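Local coordinates for matrix protein VP40 (Lake Victoria marburgvirus, PDB 5B0V) that drives assembly and budding of the virus particle as its matrix protein, working with host multivesicular-body proteins, and exists as a dimer until it reorganises at the plasma membrane, at residues Lys133-Asn138 against Gln157-Asn162; Pro213-Ile218 against Val287-Pro292. All blocks are in the same frame, centred on the assembly; numbering follows the deposited sequence.

Contact 1: residues Lys133-Asn138 against Gln157-Asn162; sequences KFVRVN and QAFIQN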
ATOM      1  N   LYS A 133      27.962   0.848 -15.867  1.00 54.73           N
ATOM      2  CA  LYS A 133      27.413   1.686 -14.801  1.00 53.07           C
ATOM      3  C   LYS A 133      25.998   1.270 -14.476  1.00 49.53           C
ATOM      4  O   LYS A 133      25.135   1.189 -15.353  1.00 48.40           O
ATOM      5  CB  LYS A 133      27.487   3.175 -15.149  1.00 55.02           C
ATOM      6  CG  LYS A 133      28.908   3.695 -15.184  1.00 59.01           C
ATOM      7  CD  LYS A 133      28.981   5.214 -15.238  1.00 62.80           C
ATOM      8  CE  LYS A 133      28.695   5.856 -13.882  1.00 65.16           C
ATOM      9  NZ  LYS A 133      28.931   7.336 -13.878  1.00 68.09           N
ATOM     10  N   PHE A 134      25.777   1.016 -13.193  1.00 48.52           N
ATOM     11  CA  PHE A 134      24.479   0.613 -12.681  1.00 46.09           C
ATOM     12  C   PHE A 134      23.932   1.589 -11.662  1.00 46.42           C
ATOM     13  O   PHE A 134      24.634   2.457 -11.128  1.00 48.71           O
ATOM     14  CB  PHE A 134      24.587  -0.757 -12.028  1.00 45.50           C
ATOM     15  CG  PHE A 134      24.705  -1.858 -13.002  1.00 44.53           C
ATOM     16  CD1 PHE A 134      23.575  -2.466 -13.514  1.00 43.07           C
ATOM     17  CD2 PHE A 134      25.947  -2.270 -13.448  1.00 45.66           C
ATOM     18  CE1 PHE A 134      23.687  -3.495 -14.439  1.00 42.92           C
ATOM     19  CE2 PHE A 134      26.065  -3.293 -14.379  1.00 45.36           C
ATOM     20  CZ  PHE A 134      24.936  -3.904 -14.880  1.00 43.38           C
ATOM     21  N   VAL A 135      22.655   1.414 -11.380  1.00 45.32           N
ATOM     22  CA  VAL A 135      21.948   2.238 -10.404  1.00 44.55           C
ATOM     23  C   VAL A 135      21.096   1.286  -9.564  1.00 41.98           C
ATOM     24  O   VAL A 135      20.326   0.506 -10.117  1.00 40.98           O
ATOM     25  CB  VAL A 135      21.114   3.302 -11.144  1.00 44.20           C
ATOM     26  CG1 VAL A 135      19.903   2.660 -11.766  1.00 43.35           C
ATOM     27  CG2 VAL A 135      20.646   4.420 -10.244  1.00 45.22           C
ATOM     28  N   ARG A 136      21.264   1.315  -8.248  1.00 41.40           N
ATOM     29  CA  ARG A 136      20.534   0.411  -7.359  1.00 40.53           C
ATOM     30  C   ARG A 136      19.512   1.147  -6.531  1.00 39.15           C
ATOM     31  O   ARG A 136      19.861   2.033  -5.741  1.00 40.36           O
ATOM     32  CB  ARG A 136      21.496  -0.284  -6.406  1.00 43.37           C
ATOM     33  CG  ARG A 136      20.905  -1.509  -5.733  1.00 44.53           C
ATOM     34  CD  ARG A 136      21.719  -1.933  -4.521  1.00 47.50           C
ATOM     35  NE  ARG A 136      23.095  -2.278  -4.864  1.00 50.91           N
ATOM     36  CZ  ARG A 136      23.474  -3.372  -5.535  1.00 52.33           C
ATOM     37  NH1 ARG A 136      22.587  -4.274  -5.966  1.00 50.70           N
ATOM     38  NH2 ARG A 136      24.770  -3.562  -5.790  1.00 54.09           N
ATOM     39  N   VAL A 137      18.247   0.796  -6.692  1.00 36.51           N
ATOM     40  CA  VAL A 137      17.259   1.329  -5.779  1.00 35.91           C
ATOM     41  C   VAL A 137      17.051   0.332  -4.645  1.00 35.26           C
ATOM     42  O   VAL A 137      16.823  -0.847  -4.872  1.00 33.52           O
ATOM     43  CB  VAL A 137      15.954   1.754  -6.457  1.00 35.27           C
ATOM     44  CG1 VAL A 137      15.536   0.761  -7.504  1.00 34.90           C
ATOM     45  CG2 VAL A 137      14.850   1.941  -5.427  1.00 35.38           C
ATOM     46  N   ASN A 138      17.183   0.846  -3.422  1.00 36.14           N
ATOM     47  CA  ASN A 138      17.204   0.058  -2.209  1.00 36.88           C
ATOM     48  C   ASN A 138      15.949   0.241  -1.390  1.00 36.34           C
ATOM     49  O   ASN A 138      15.499   1.351  -1.195  1.00 36.03           O
ATOM     50  CB  ASN A 138      18.372   0.494  -1.348  1.00 38.79           C
ATOM     51  CG  ASN A 138      19.698   0.328  -2.046  1.00 39.90           C
ATOM     52  OD1 ASN A 138      20.245  -0.769  -2.092  1.00 39.39           O
ATOM     53  ND2 ASN A 138      20.235   1.426  -2.576  1.00 41.16           N
ATOM     54  N   GLN A 157      17.180  -3.623  -6.079  1.00 39.26           N
ATOM     55  CA  GLN A 157      17.057  -3.935  -7.486  1.00 39.07           C
ATOM     56  C   GLN A 157      17.964  -2.996  -8.300  1.00 38.78           C
ATOM     57  O   GLN A 157      17.929  -1.777  -8.134  1.00 38.44           O
ATOM     58  CB  GLN A 157      15.595  -3.754  -7.884  1.00 40.01           C
ATOM     59  CG  GLN A 157      15.289  -3.807  -9.373  1.00 40.49           C
ATOM     60  CD  GLN A 157      15.139  -5.225  -9.859  1.00 40.57           C
ATOM     61  OE1 GLN A 157      14.090  -5.815  -9.697  1.00 43.10           O
ATOM     62  NE2 GLN A 157      16.178  -5.767 -10.464  1.00 39.78           N
ATOM     63  N   ALA A 158      18.767  -3.572  -9.187  1.00 38.38           N
ATOM     64  CA  ALA A 158      19.697  -2.808 -10.017  1.00 37.98           C
ATOM     65  C   ALA A 158      19.169  -2.591 -11.430  1.00 37.18           C
ATOM     66  O   ALA A 158      18.388  -3.391 -11.947  1.00 34.98           O
ATOM     67  CB  ALA A 158      21.028  -3.511 -10.061  1.00 39.20           C
ATOM     68  N   PHE A 159      19.596  -1.496 -12.051  1.00 38.48           N
ATOM     69  CA  PHE A 159      19.241  -1.196 -13.439  1.00 39.66           C
ATOM     70  C   PHE A 159      20.486  -0.688 -14.105  1.00 44.34           C
ATOM     71  O   PHE A 159      21.264   0.011 -13.452  1.00 47.85           O
ATOM     72  CB  PHE A 159      18.175  -0.116 -13.493  1.00 38.13           C
ATOM     73  CG  PHE A 159      16.922  -0.498 -12.799  1.00 36.55           C
ATOM     74  CD1 PHE A 159      16.735  -0.237 -11.454  1.00 36.64           C
ATOM     75  CD2 PHE A 159      15.944  -1.166 -13.483  1.00 35.92           C
ATOM     76  CE1 PHE A 159      15.582  -0.636 -10.811  1.00 35.60           C
ATOM     77  CE2 PHE A 159      14.785  -1.560 -12.854  1.00 35.41           C
ATOM     78  CZ  PHE A 159      14.603  -1.297 -11.517  1.00 35.24           C
ATOM     79  N   ILE A 160      20.699  -1.025 -15.376  1.00 46.42           N
ATOM     80  CA  ILE A 160      21.784  -0.373 -16.122  1.00 49.74           C
ATOM     81  C   ILE A 160      21.469   1.108 -16.098  1.00 49.10           C
ATOM     82  O   ILE A 160      20.328   1.509 -16.261  1.00 47.42           O
ATOM     83  CB  ILE A 160      21.924  -0.863 -17.584  1.00 52.25           C
ATOM     84  CG1 ILE A 160      22.546  -2.269 -17.644  1.00 56.29           C
ATOM     85  CG2 ILE A 160      22.842   0.034 -18.383  1.00 54.33           C
ATOM     86  CD1 ILE A 160      21.561  -3.433 -17.510  1.00 56.06           C
ATOM     87  N   GLN A 161      22.476   1.920 -15.857  1.00 51.55           N
ATOM     88  CA  GLN A 161      22.245   3.338 -15.732  1.00 52.42           C
ATOM     89  C   GLN A 161      21.615   3.886 -16.983  1.00 51.67           C
ATOM     90  O   GLN A 161      20.705   4.684 -16.912  1.00 51.28           O
ATOM     91  CB  GLN A 161      23.542   4.078 -15.452  1.00 55.97           C
ATOM     92  CG  GLN A 161      23.316   5.495 -14.984  1.00 58.31           C
ATOM     93  CD  GLN A 161      24.587   6.307 -14.966  1.00 62.44           C
ATOM     94  OE1 GLN A 161      25.147   6.590 -13.901  1.00 64.58           O
ATOM     95  NE2 GLN A 161      25.066   6.675 -16.149  1.00 65.41           N
ATOM     96  N   ASN A 162      22.095   3.485 -18.145  1.00 53.84           N
ATOM     97  CA  ASN A 162      21.586   4.096 -19.364  1.00 56.77           C
ATOM     98  C   ASN A 162      20.127   3.749 -19.639  1.00 53.74           C
ATOM     99  O   ASN A 162      19.580   4.148 -20.649  1.00 53.44           O
ATOM    100  CB  ASN A 162      22.502   3.804 -20.566  1.00 61.24           C
ATOM    101  CG  ASN A 162      22.679   2.301 -20.826  1.00 64.01           C
ATOM    102  OD1 ASN A 162      21.703   1.573 -21.046  1.00 67.01           O
ATOM    103  ND2 ASN A 162      23.925   1.827 -20.786  1.00 66.88           N
TER

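Contact 2: residues Pro213-Ile218 against Val287-Pro292; sequences PNLPPI and VYFQAP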
ATOM      1  N   PRO A 213      19.618  -6.485 -24.842  1.00 41.00           N
ATOM      2  CA  PRO A 213      20.623  -7.058 -23.950  1.00 42.15           C
ATOM      3  C   PRO A 213      20.467  -6.647 -22.495  1.00 42.75           C
ATOM      4  O   PRO A 213      20.917  -7.376 -21.612  1.00 44.02           O
ATOM      5  CB  PRO A 213      21.946  -6.547 -24.516  1.00 42.85           C
ATOM      6  CG  PRO A 213      21.597  -5.506 -25.523  1.00 43.36           C
ATOM      7  CD  PRO A 213      20.228  -5.817 -26.005  1.00 42.35           C
ATOM      8  N   ASN A 214      19.821  -5.512 -22.252  1.00 42.72           N
ATOM      9  CA  ASN A 214      19.631  -5.018 -20.905  1.00 41.67           C
ATOM     10  C   ASN A 214      18.262  -5.277 -20.272  1.00 38.86           C
ATOM     11  O   ASN A 214      17.931  -4.666 -19.260  1.00 39.77           O
ATOM     12  CB  ASN A 214      19.964  -3.528 -20.879  1.00 43.11           C
ATOM     13  CG  ASN A 214      21.409  -3.250 -21.224  1.00 44.75           C
ATOM     14  OD1 ASN A 214      21.763  -2.133 -21.636  1.00 45.43           O
ATOM     15  ND2 ASN A 214      22.264  -4.254 -21.030  1.00 44.76           N
ATOM     16  N   LEU A 215      17.479  -6.171 -20.859  1.00 36.34           N
ATOM     17  CA  LEU A 215      16.253  -6.668 -20.260  1.00 34.07           C
ATOM     18  C   LEU A 215      16.370  -8.184 -20.076  1.00 34.29           C
ATOM     19  O   LEU A 215      16.976  -8.879 -20.900  1.00 35.13           O
ATOM     20  CB  LEU A 215      15.083  -6.378 -21.180  1.00 33.00           C
ATOM     21  CG  LEU A 215      14.803  -4.914 -21.480  1.00 33.98           C
ATOM     22  CD1 LEU A 215      13.778  -4.767 -22.593  1.00 34.78           C
ATOM     23  CD2 LEU A 215      14.303  -4.195 -20.249  1.00 33.42           C
ATOM     24  N   PRO A 216      15.734  -8.729 -19.030  1.00 34.92           N
ATOM     25  CA  PRO A 216      15.839 -10.186 -18.923  1.00 33.69           C
ATOM     26  C   PRO A 216      15.130 -10.871 -20.087  1.00 33.03           C
ATOM     27  O   PRO A 216      14.221 -10.295 -20.681  1.00 31.80           O
ATOM     28  CB  PRO A 216      15.170 -10.492 -17.590  1.00 33.09           C
ATOM     29  CG  PRO A 216      14.165  -9.390 -17.400  1.00 33.75           C
ATOM     30  CD  PRO A 216      14.652  -8.180 -18.175  1.00 34.67           C
ATOM     31  N   PRO A 217      15.573 -12.085 -20.442  1.00 34.03           N
ATOM     32  CA  PRO A 217      14.927 -12.773 -21.543  1.00 33.34           C
ATOM     33  C   PRO A 217      13.510 -13.234 -21.197  1.00 32.28           C
ATOM     34  O   PRO A 217      13.175 -13.481 -20.033  1.00 31.86           O
ATOM     35  CB  PRO A 217      15.844 -13.967 -21.830  1.00 34.13           C
ATOM     36  CG  PRO A 217      16.788 -14.063 -20.683  1.00 35.42           C
ATOM     37  CD  PRO A 217      16.474 -12.977 -19.694  1.00 35.29           C
ATOM     38  N   ILE A 218      12.700 -13.315 -22.237  1.00 31.21           N
ATOM     39  CA  ILE A 218      11.293 -13.596 -22.146  1.00 30.05           C
ATOM     40  C   ILE A 218      11.118 -15.063 -22.459  1.00 30.43           C
ATOM     41  O   ILE A 218      11.271 -15.475 -23.588  1.00 32.04           O
ATOM     42  CB  ILE A 218      10.530 -12.792 -23.196  1.00 29.99           C
ATOM     43  CG1 ILE A 218      10.926 -11.304 -23.088  1.00 29.40           C
ATOM     44  CG2 ILE A 218       9.029 -13.037 -23.061  1.00 30.40           C
ATOM     45  CD1 ILE A 218      10.582 -10.406 -24.259  1.00 29.56           C
ATOM     46  N   VAL A 287       3.056 -12.894 -25.156  1.00 26.78           N
ATOM     47  CA  VAL A 287       3.838 -12.611 -23.950  1.00 25.95           C
ATOM     48  C   VAL A 287       3.985 -11.152 -23.664  1.00 25.06           C
ATOM     49  O   VAL A 287       4.290 -10.370 -24.519  1.00 25.40           O
ATOM     50  CB  VAL A 287       5.252 -13.151 -23.998  1.00 25.90           C
ATOM     51  CG1 VAL A 287       5.226 -14.636 -23.810  1.00 26.51           C
ATOM     52  CG2 VAL A 287       5.916 -12.807 -25.303  1.00 26.66           C
ATOM     53  N   TYR A 288       3.783 -10.807 -22.413  1.00 24.29           N
ATOM     54  CA  TYR A 288       3.935  -9.459 -21.975  1.00 23.65           C
ATOM     55  C   TYR A 288       5.262  -9.349 -21.290  1.00 22.52           C
ATOM     56  O   TYR A 288       5.751 -10.301 -20.722  1.00 22.49           O
ATOM     57  CB  TYR A 288       2.799  -9.088 -21.018  1.00 23.85           C
ATOM     58  CG  TYR A 288       1.506  -8.889 -21.749  1.00 24.37           C
ATOM     59  CD1 TYR A 288       0.715  -9.957 -22.074  1.00 25.30           C
ATOM     60  CD2 TYR A 288       1.102  -7.647 -22.136  1.00 24.82           C
ATOM     61  CE1 TYR A 288      -0.467  -9.793 -22.748  1.00 26.32           C
ATOM     62  CE2 TYR A 288      -0.077  -7.470 -22.821  1.00 26.05           C
ATOM     63  CZ  TYR A 288      -0.853  -8.551 -23.132  1.00 26.65           C
ATOM     64  OH  TYR A 288      -2.048  -8.351 -23.791  1.00 28.38           O
ATOM     65  N   PHE A 289       5.858  -8.183 -21.357  1.00 22.04           N
ATOM     66  CA  PHE A 289       7.083  -7.958 -20.634  1.00 21.63           C
ATOM     67  C   PHE A 289       7.168  -6.476 -20.285  1.00 21.75           C
ATOM     68  O   PHE A 289       6.416  -5.647 -20.800  1.00 22.03           O
ATOM     69  CB  PHE A 289       8.307  -8.454 -21.453  1.00 21.62           C
ATOM     70  CG  PHE A 289       8.615  -7.635 -22.685  1.00 21.50           C
ATOM     71  CD1 PHE A 289       7.984  -7.901 -23.891  1.00 22.09           C
ATOM     72  CD2 PHE A 289       9.547  -6.628 -22.641  1.00 21.37           C
ATOM     73  CE1 PHE A 289       8.268  -7.166 -25.031  1.00 22.41           C
ATOM     74  CE2 PHE A 289       9.834  -5.892 -23.766  1.00 21.86           C
ATOM     75  CZ  PHE A 289       9.197  -6.154 -24.958  1.00 22.37           C
ATOM     76  N   GLN A 290       8.076  -6.159 -19.387  1.00 21.53           N
ATOM     77  CA  GLN A 290       8.194  -4.813 -18.890  1.00 21.80           C
ATOM     78  C   GLN A 290       9.435  -4.156 -19.430  1.00 22.50           C
ATOM     79  O   GLN A 290      10.508  -4.768 -19.451  1.00 22.20           O
ATOM     80  CB  GLN A 290       8.332  -4.826 -17.383  1.00 21.34           C
ATOM     81  CG  GLN A 290       7.267  -5.579 -16.636  1.00 20.75           C
ATOM     82  CD  GLN A 290       7.337  -5.205 -15.190  1.00 21.01           C
ATOM     83  OE1 GLN A 290       8.140  -5.763 -14.439  1.00 20.80           O
ATOM     84  NE2 GLN A 290       6.551  -4.185 -14.798  1.00 21.27           N
ATOM     85  N   ALA A 291       9.273  -2.905 -19.853  1.00 23.58           N
ATOM     86  CA  ALA A 291      10.389  -2.035 -20.180  1.00 24.33           C
ATOM     87  C   ALA A 291      10.001  -0.630 -19.774  1.00 25.21           C
ATOM     88  O   ALA A 291       8.822  -0.357 -19.621  1.00 25.32           O
ATOM     89  CB  ALA A 291      10.682  -2.081 -21.649  1.00 24.71           C
ATOM     90  N   PRO A 292      10.989   0.267 -19.607  1.00 26.09           N
ATOM     91  CA  PRO A 292      10.682   1.629 -19.250  1.00 26.61           C
ATOM     92  C   PRO A 292       9.724   2.280 -20.203  1.00 27.30           C
ATOM     93  O   PRO A 292       9.787   2.050 -21.381  1.00 27.25           O
ATOM     94  CB  PRO A 292      12.043   2.295 -19.302  1.00 27.57           C
ATOM     95  CG  PRO A 292      12.959   1.241 -18.790  1.00 27.14           C
ATOM     96  CD  PRO A 292      12.433  -0.007 -19.454  1.00 26.58           C
TER

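Contact 1: residues Lys133-Asn138 against Gln157-Asn162
Val135 and Val137 form two bumps on one face of a strand, and Phe159 of the neighbouring strand lies against both. CG1 of Val135 abuts Phe159 CB at 3.7 Å, while Val137 presses CG1 into the edge of the ring, 3.6 Å from CE1. With CG anti to its carbonyl carbon (chi1 -60°), the ring starts out on the side of the backbone N. Branched valines suit this face, being compact yet broad, and beyond the two segments Val164 packs on both Val135 and Phe159. The two segments are antiparallel neighbours in a sheet in which 133-139 is the middle strand, flanked by 122-128 and 156-160. Paired backbone bonds join Val135 to Phe159 and Val137 to Gln157. A further bond, Gln161 N to Lys133 O (2.8 Å), is nearly straight at 168° and follows the chain as it turns into a 3-10 segment. On the opposite face, Ala158 is a low spot, where Arg136 NH1 passes 4.4 Å from CB; NH1 bonds to Asn156 OD1, and the guanidinium makes a cation-pi contact with Phe127. The ring of Phe134 lies beside Ile160, CE1 meeting CG1 at 3.6 Å. Gln161 and Lys133 run side by side in packing contact; Gln161 OE1 bonds weakly to Tyr176 OH.

Contact 2: residues Pro213-Ile218 against Val287-Pro292
Ile218 reaches toward the strand at 287-290 and divides its two branches between Val287 and Phe289. Its CD1 lies over one face of the Phe289 ring, 3.6 Å above the plane and displaced toward the rim, where CD1 of the ring is the nearest atom. This is a CH-pi contact, with the methyl 23° off the ring normal. CG of Phe289 stands between its backbone N and carbonyl carbon (chi1 69°), and the ring beyond it turns one face to the methyl. The other branch, CG2, meets Val287 CG2 at 3.8 Å. A beta-branched isoleucine suits the place, since one residue offers a long arm for the aromatic face and a short one for the valine; all three are buried.

Packing is looser toward Leu215, which is partly exposed. Its CD1 touches Ala291 CB at 4.2 Å and more distantly the Phe289 ring, while CD2 approaches Gln290 O. Between Leu215 and Ile218, Pro216 and Pro217 keep the chain extended and bring no side chain into the contact; Pro216 is exposed. No hydrogen bond joins the segments; van der Waals packing, mostly apolar, holds them together. Each segment has its own backbone partner: Ile218 pairs with Val209 of strand 205-210, whereas Val287 and Phe289 pair with Ile263 and Phe261 of strand 260-264. Gln290 NE2 bonds to Phe75 O of strand 72-83, and its side chain also packs on strand 91-104.

Following the chain from its N-terminal end, contact 1 comes first: strand 133-139 leads into a short connection containing helix 150-154, and strand 156-160 returns to close that loop of 18 residues. The chain then runs through the long strand 176-187 and strand 205-210 before contact 2 opens at 213-218. A much longer excursion of 68 residues, including helix 237-243 and strands 251-253 and 260-264, ends at 287-292. The two loops neither nest nor cross. Contact 1 binds neighbouring strands within one sheet, whereas contact 2 packs the loop before strand 218-219 against strand 286-290, outermost of its sheet within this chain. They touch where Ile160 CD1 packs 3.7 Å from Asn214 ND2.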